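Local coordinates for uncharacterized protein Atu2773 (Agrobacterium tumefaciens, PDB 2QV5), which is of unknown function but belongs to the divergent polysaccharide deacetylase family, and so may act on carbohydrate chains, at residues A[126-140]-A[155-168]. Sequence-based numbering, arbitrary orientation.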
loop_
_atom_site.group_PDB
_atom_site.type_symbol
_atom_site.label_atom_id
_atom_site.label_comp_id
_atom_site.label_asym_id
_atom_site.label_seq_id
_atom_site.Cartn_x
_atom_site.Cartn_y
_atom_site.Cartn_z
ATOM N N TYR A 126 -10.843 1.141 2.084
ATOM C CA TYR A 126 -9.540 0.886 1.472
ATOM C C TYR A 126 -9.675 -0.170 0.374
ATOM O O TYR A 126 -10.573 -0.998 0.430
ATOM C CB TYR A 126 -8.476 0.508 2.516
ATOM C CG TYR A 126 -8.826 -0.640 3.438
ATOM C CD1 TYR A 126 -8.425 -1.948 3.144
ATOM C CD2 TYR A 126 -9.530 -0.417 4.616
ATOM C CE1 TYR A 126 -8.740 -2.999 4.001
ATOM C CE2 TYR A 126 -9.851 -1.452 5.471
ATOM C CZ TYR A 126 -9.447 -2.740 5.156
ATOM O OH TYR A 126 -9.758 -3.758 6.018
ATOM N N THR A 127 -8.810 -0.095 -0.642
ATOM C CA THR A 127 -8.923 -0.960 -1.818
ATOM C C THR A 127 -8.110 -2.204 -1.635
ATOM O O THR A 127 -8.305 -3.186 -2.337
ATOM C CB THR A 127 -8.420 -0.287 -3.120
ATOM O OG1 THR A 127 -7.129 0.308 -2.898
ATOM C CG2 THR A 127 -9.403 0.756 -3.596
ATOM N N GLY A 128 -7.151 -2.154 -0.722
ATOM C CA GLY A 128 -6.306 -3.303 -0.553
ATOM C C GLY A 128 -5.384 -3.170 0.619
ATOM O O GLY A 128 -5.450 -2.188 1.367
ATOM N N VAL A 129 -4.504 -4.155 0.752
ATOM C CA VAL A 129 -3.556 -4.189 1.848
ATOM C C VAL A 129 -2.135 -4.169 1.301
ATOM O O VAL A 129 -1.881 -4.579 0.158
ATOM C CB VAL A 129 -3.751 -5.424 2.789
ATOM C CG1 VAL A 129 -5.176 -5.513 3.326
ATOM C CG2 VAL A 129 -3.378 -6.709 2.079
ATOM N N MET A 130 -1.209 -3.679 2.113
ATOM C CA MET A 130 0.201 -3.782 1.773
ATOM C C MET A 130 0.971 -4.254 3.000
ATOM O O MET A 130 0.507 -4.090 4.119
ATOM C CB MET A 130 0.759 -2.461 1.191
ATOM C CG MET A 130 0.607 -1.221 2.065
ATOM S SD MET A 130 1.315 0.349 1.427
ATOM C CE MET A 130 2.771 -0.214 0.576
ATOM N N ASN A 131 2.123 -4.878 2.782
ATOM C CA ASN A 131 2.940 -5.351 3.897
ATOM C C ASN A 131 3.648 -4.182 4.550
ATOM O O ASN A 131 4.054 -3.240 3.871
ATOM C CB ASN A 131 3.976 -6.379 3.426
ATOM C CG ASN A 131 4.916 -5.825 2.383
ATOM O OD1 ASN A 131 4.496 -5.459 1.286
ATOM N ND2 ASN A 131 6.198 -5.747 2.725
ATOM N N TYR A 132 3.739 -4.223 5.873
ATOM C CA TYR A 132 4.730 -3.443 6.577
ATOM C C TYR A 132 5.762 -4.455 7.044
ATOM O O TYR A 132 5.429 -5.382 7.806
ATOM C CB TYR A 132 4.145 -2.665 7.755
ATOM C CG TYR A 132 5.223 -1.934 8.536
ATOM C CD1 TYR A 132 6.072 -1.019 7.899
ATOM C CD2 TYR A 132 5.419 -2.179 9.895
ATOM C CE1 TYR A 132 7.082 -0.362 8.600
ATOM C CE2 TYR A 132 6.425 -1.516 10.611
ATOM C CZ TYR A 132 7.252 -0.612 9.956
ATOM O OH TYR A 132 8.248 0.038 10.655
ATOM N N LEU A 133 6.988 -4.287 6.548
ATOM C CA LEU A 133 8.111 -5.216 6.769
ATOM C C LEU A 133 7.821 -6.591 6.168
ATOM O O LEU A 133 7.479 -6.685 4.992
ATOM C CB LEU A 133 8.545 -5.265 8.244
ATOM C CG LEU A 133 8.878 -3.927 8.921
ATOM C CD1 LEU A 133 9.214 -4.146 10.368
ATOM C CD2 LEU A 133 10.023 -3.218 8.218
ATOM N N GLY A 134 7.978 -7.651 6.957
ATOM C CA GLY A 134 7.590 -8.984 6.525
ATOM C C GLY A 134 8.659 -9.813 5.859
ATOM O O GLY A 134 8.335 -10.780 5.176
ATOM N N GLY A 135 9.927 -9.442 6.063
ATOM C CA GLY A 135 11.065 -10.176 5.505
ATOM C C GLY A 135 11.035 -11.674 5.751
ATOM O O GLY A 135 11.251 -12.467 4.829
ATOM N N ARG A 136 10.757 -12.057 6.994
ATOM C CA ARG A 136 10.607 -13.464 7.369
ATOM C C ARG A 136 9.281 -14.040 6.867
ATOM O O ARG A 136 9.269 -15.107 6.252
ATOM C CB ARG A 136 10.741 -13.624 8.894
ATOM C CG ARG A 136 10.456 -15.025 9.472
ATOM C CD ARG A 136 11.546 -16.052 9.148
ATOM N NE ARG A 136 12.885 -15.618 9.555
ATOM C CZ ARG A 136 13.525 -16.034 10.647
ATOM N NH1 ARG A 136 12.963 -16.909 11.473
ATOM N NH2 ARG A 136 14.738 -15.567 10.912
ATOM N N PHE A 137 8.184 -13.318 7.110
ATOM C CA PHE A 137 6.828 -13.795 6.813
ATOM C C PHE A 137 6.562 -14.093 5.329
ATOM O O PHE A 137 5.958 -15.120 4.996
ATOM C CB PHE A 137 5.783 -12.804 7.340
ATOM C CG PHE A 137 4.400 -13.384 7.463
ATOM C CD1 PHE A 137 4.008 -14.022 8.631
ATOM C CD2 PHE A 137 3.488 -13.286 6.416
ATOM C CE1 PHE A 137 2.736 -14.563 8.752
ATOM C CE2 PHE A 137 2.213 -13.821 6.530
ATOM C CZ PHE A 137 1.833 -14.453 7.699
ATOM N N LEU A 138 7.025 -13.204 4.453
ATOM C CA LEU A 138 6.735 -13.292 3.019
ATOM C C LEU A 138 7.421 -14.453 2.310
ATOM O O LEU A 138 6.962 -14.892 1.258
ATOM C CB LEU A 138 7.039 -11.953 2.313
ATOM C CG LEU A 138 6.165 -10.755 2.726
ATOM C CD1 LEU A 138 6.795 -9.424 2.277
ATOM C CD2 LEU A 138 4.696 -10.884 2.258
ATOM N N ALA A 139 8.510 -14.945 2.897
ATOM C CA ALA A 139 9.241 -16.096 2.364
ATOM C C ALA A 139 8.677 -17.457 2.820
ATOM O O ALA A 139 9.192 -18.507 2.423
ATOM C CB ALA A 139 10.725 -15.976 2.724
ATOM N N GLU A 140 7.621 -17.439 3.636
ATOM C CA GLU A 140 7.048 -18.661 4.209
ATOM C C GLU A 140 5.664 -19.005 3.658
ATOM O O GLU A 140 4.659 -18.439 4.099
ATOM C CB GLU A 140 7.008 -18.559 5.734
ATOM C CG GLU A 140 8.372 -18.340 6.387
ATOM C CD GLU A 140 9.263 -19.568 6.336
ATOM O OE1 GLU A 140 8.907 -20.591 6.967
ATOM O OE2 GLU A 140 10.329 -19.504 5.681
ATOM N N GLY A 155 -12.192 -9.422 -1.782
ATOM C CA GLY A 155 -12.202 -8.482 -2.893
ATOM C C GLY A 155 -11.179 -7.370 -2.756
ATOM O O GLY A 155 -11.355 -6.287 -3.320
ATOM N N LEU A 156 -10.112 -7.635 -2.011
ATOM C CA LEU A 156 -9.044 -6.673 -1.798
ATOM C C LEU A 156 -7.819 -7.050 -2.629
ATOM O O LEU A 156 -7.567 -8.239 -2.887
ATOM C CB LEU A 156 -8.634 -6.645 -0.314
ATOM C CG LEU A 156 -9.665 -6.245 0.745
ATOM C CD1 LEU A 156 -9.272 -6.786 2.126
ATOM C CD2 LEU A 156 -9.809 -4.730 0.775
ATOM N N LEU A 157 -7.052 -6.036 -3.028
ATOM C CA LEU A 157 -5.780 -6.258 -3.709
ATOM C C LEU A 157 -4.678 -6.375 -2.675
ATOM O O LEU A 157 -4.837 -5.892 -1.563
ATOM C CB LEU A 157 -5.473 -5.107 -4.674
ATOM C CG LEU A 157 -5.181 -3.694 -4.148
ATOM C CD1 LEU A 157 -3.707 -3.477 -3.814
ATOM C CD2 LEU A 157 -5.579 -2.751 -5.236
ATOM N N PHE A 158 -3.569 -7.010 -3.052
ATOM C CA PHE A 158 -2.379 -7.132 -2.193
ATOM C C PHE A 158 -1.205 -6.437 -2.889
ATOM O O PHE A 158 -0.783 -6.834 -3.980
ATOM C CB PHE A 158 -2.074 -8.627 -1.949
ATOM C CG PHE A 158 -0.956 -8.888 -0.962
ATOM C CD1 PHE A 158 -1.246 -9.211 0.360
ATOM C CD2 PHE A 158 0.378 -8.852 -1.362
ATOM C CE1 PHE A 158 -0.224 -9.463 1.280
ATOM C CE2 PHE A 158 1.407 -9.093 -0.452
ATOM C CZ PHE A 158 1.108 -9.404 0.867
ATOM N N LEU A 159 -0.671 -5.398 -2.267
ATOM C CA LEU A 159 0.507 -4.725 -2.790
ATOM C C LEU A 159 1.721 -5.149 -1.957
ATOM O O LEU A 159 1.775 -4.942 -0.747
ATOM C CB LEU A 159 0.312 -3.197 -2.784
ATOM C CG LEU A 159 1.502 -2.366 -3.281
ATOM C CD1 LEU A 159 1.719 -2.523 -4.787
ATOM C CD2 LEU A 159 1.339 -0.918 -2.918
ATOM N N ASP A 160 2.681 -5.781 -2.608
ATOM C CA ASP A 160 3.903 -6.184 -1.935
ATOM C C ASP A 160 4.919 -5.070 -2.187
ATOM O O ASP A 160 5.141 -4.667 -3.334
ATOM C CB ASP A 160 4.349 -7.548 -2.491
ATOM C CG ASP A 160 5.520 -8.171 -1.718
ATOM O OD1 ASP A 160 6.525 -7.483 -1.435
ATOM O OD2 ASP A 160 5.445 -9.386 -1.429
ATOM N N ASP A 161 5.538 -4.554 -1.128
ATOM C CA ASP A 161 6.436 -3.392 -1.297
ATOM C C ASP A 161 7.788 -3.698 -1.986
ATOM O O ASP A 161 8.542 -2.785 -2.323
ATOM C CB ASP A 161 6.618 -2.623 0.023
ATOM C CG ASP A 161 7.546 -3.319 1.004
ATOM O OD1 ASP A 161 7.869 -4.509 0.825
ATOM O OD2 ASP A 161 7.937 -2.657 1.991
ATOM N N GLY A 162 8.085 -4.986 -2.151
ATOM C CA GLY A 162 9.267 -5.439 -2.883
ATOM C C GLY A 162 10.555 -5.440 -2.083
ATOM O O GLY A 162 11.626 -5.690 -2.639
ATOM N N SER A 163 10.459 -5.175 -0.781
ATOM C CA SER A 163 11.636 -5.117 0.091
ATOM C C SER A 163 12.294 -6.474 0.374
ATOM O O SER A 163 13.432 -6.526 0.842
ATOM C CB SER A 163 11.317 -4.382 1.395
ATOM O OG SER A 163 10.162 -4.895 2.032
ATOM N N SER A 164 11.580 -7.561 0.088
ATOM C CA SER A 164 12.137 -8.912 0.179
ATOM C C SER A 164 12.132 -9.561 -1.191
ATOM O O SER A 164 11.071 -9.738 -1.802
ATOM C CB SER A 164 11.329 -9.771 1.149
ATOM O OG SER A 164 11.127 -9.091 2.372
ATOM N N ALA A 165 13.322 -9.914 -1.675
ATOM C CA ALA A 165 13.466 -10.565 -2.979
ATOM C C ALA A 165 12.984 -12.024 -2.958
ATOM O O ALA A 165 12.652 -12.594 -4.005
ATOM C CB ALA A 165 14.913 -10.472 -3.465
ATOM N N GLN A 166 12.921 -12.607 -1.762
ATOM C CA GLN A 166 12.482 -13.992 -1.590
ATOM C C GLN A 166 10.969 -14.126 -1.372
ATOM O O GLN A 166 10.468 -15.232 -1.139
ATOM C CB GLN A 166 13.249 -14.647 -0.431
ATOM C CG GLN A 166 14.762 -14.676 -0.637
ATOM C CD GLN A 166 15.155 -15.223 -2.000
ATOM O OE1 GLN A 166 14.837 -16.368 -2.342
ATOM N NE2 GLN A 166 15.849 -14.404 -2.789
ATOM N N SER A 167 10.256 -12.999 -1.460
ATOM C CA SER A 167 8.810 -12.957 -1.216
ATOM C C SER A 167 8.048 -13.871 -2.166
ATOM O O SER A 167 8.325 -13.921 -3.368
ATOM C CB SER A 167 8.271 -11.530 -1.323
ATOM O OG SER A 167 6.853 -11.535 -1.302
ATOM N N LEU A 168 7.087 -14.587 -1.599
ATOM C CA LEU A 168 6.320 -15.595 -2.309
ATOM C C LEU A 168 4.945 -15.107 -2.717
ATOM O O LEU A 168 4.150 -15.885 -3.227
ATOM C CB LEU A 168 6.170 -16.838 -1.429
ATOM C CG LEU A 168 7.423 -17.690 -1.238
ATOM C CD1 LEU A 168 7.149 -18.769 -0.223
ATOM C CD2 LEU A 168 7.864 -18.300 -2.575
HETATM O O HOH W 1 8.321 -2.917 4.574
HETATM O O HOH W 2 9.506 -7.249 2.909
#
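Strands 128-131 and 157-160, the two parallel strands of a right-handed beta-alpha-beta unit, pair through Val129, whose N donates to Leu157 O (2.9 Å) and whose O accepts from Leu159 N (2.8 Å). Gly128 suits its place because a beta-carbon there would collide with Leu157 CG. On one face Met130 and Leu159 lie side by side, CE against CD2; on the other, Val129 CG2 meets Phe158 CD1 at 3.7 Å, and the CD2 methyl of Leu138 reaches the edge of that ring.

At the C-terminal ends of the strands, the Asn131 side-chain amide bridges to Asp161. With CG set between its backbone N and carbonyl carbon (chi1 59°), OD1 accepts from Asp161 N in the amide plane, while ND2 gives one N-H to Asp161 OD1 (2.8 Å) and the other to Leu133 O. The amide and carboxylate planes are nearly perpendicular, and ND2 meets Asp161 OD1 from above the carboxylate plane. Asp161 OD1 also accepts from Ser163 N, which closes an Asx turn, and from Ser163 OG; three donors thus fix the carboxylate's rotation. Farther on, Leu168 N binds Leu138 O.

Helix 141-153 connects the strands and covers Val129 and Leu156 through Ile151; strands 82-88 and 180-186 flank the pair within the parallel sheet.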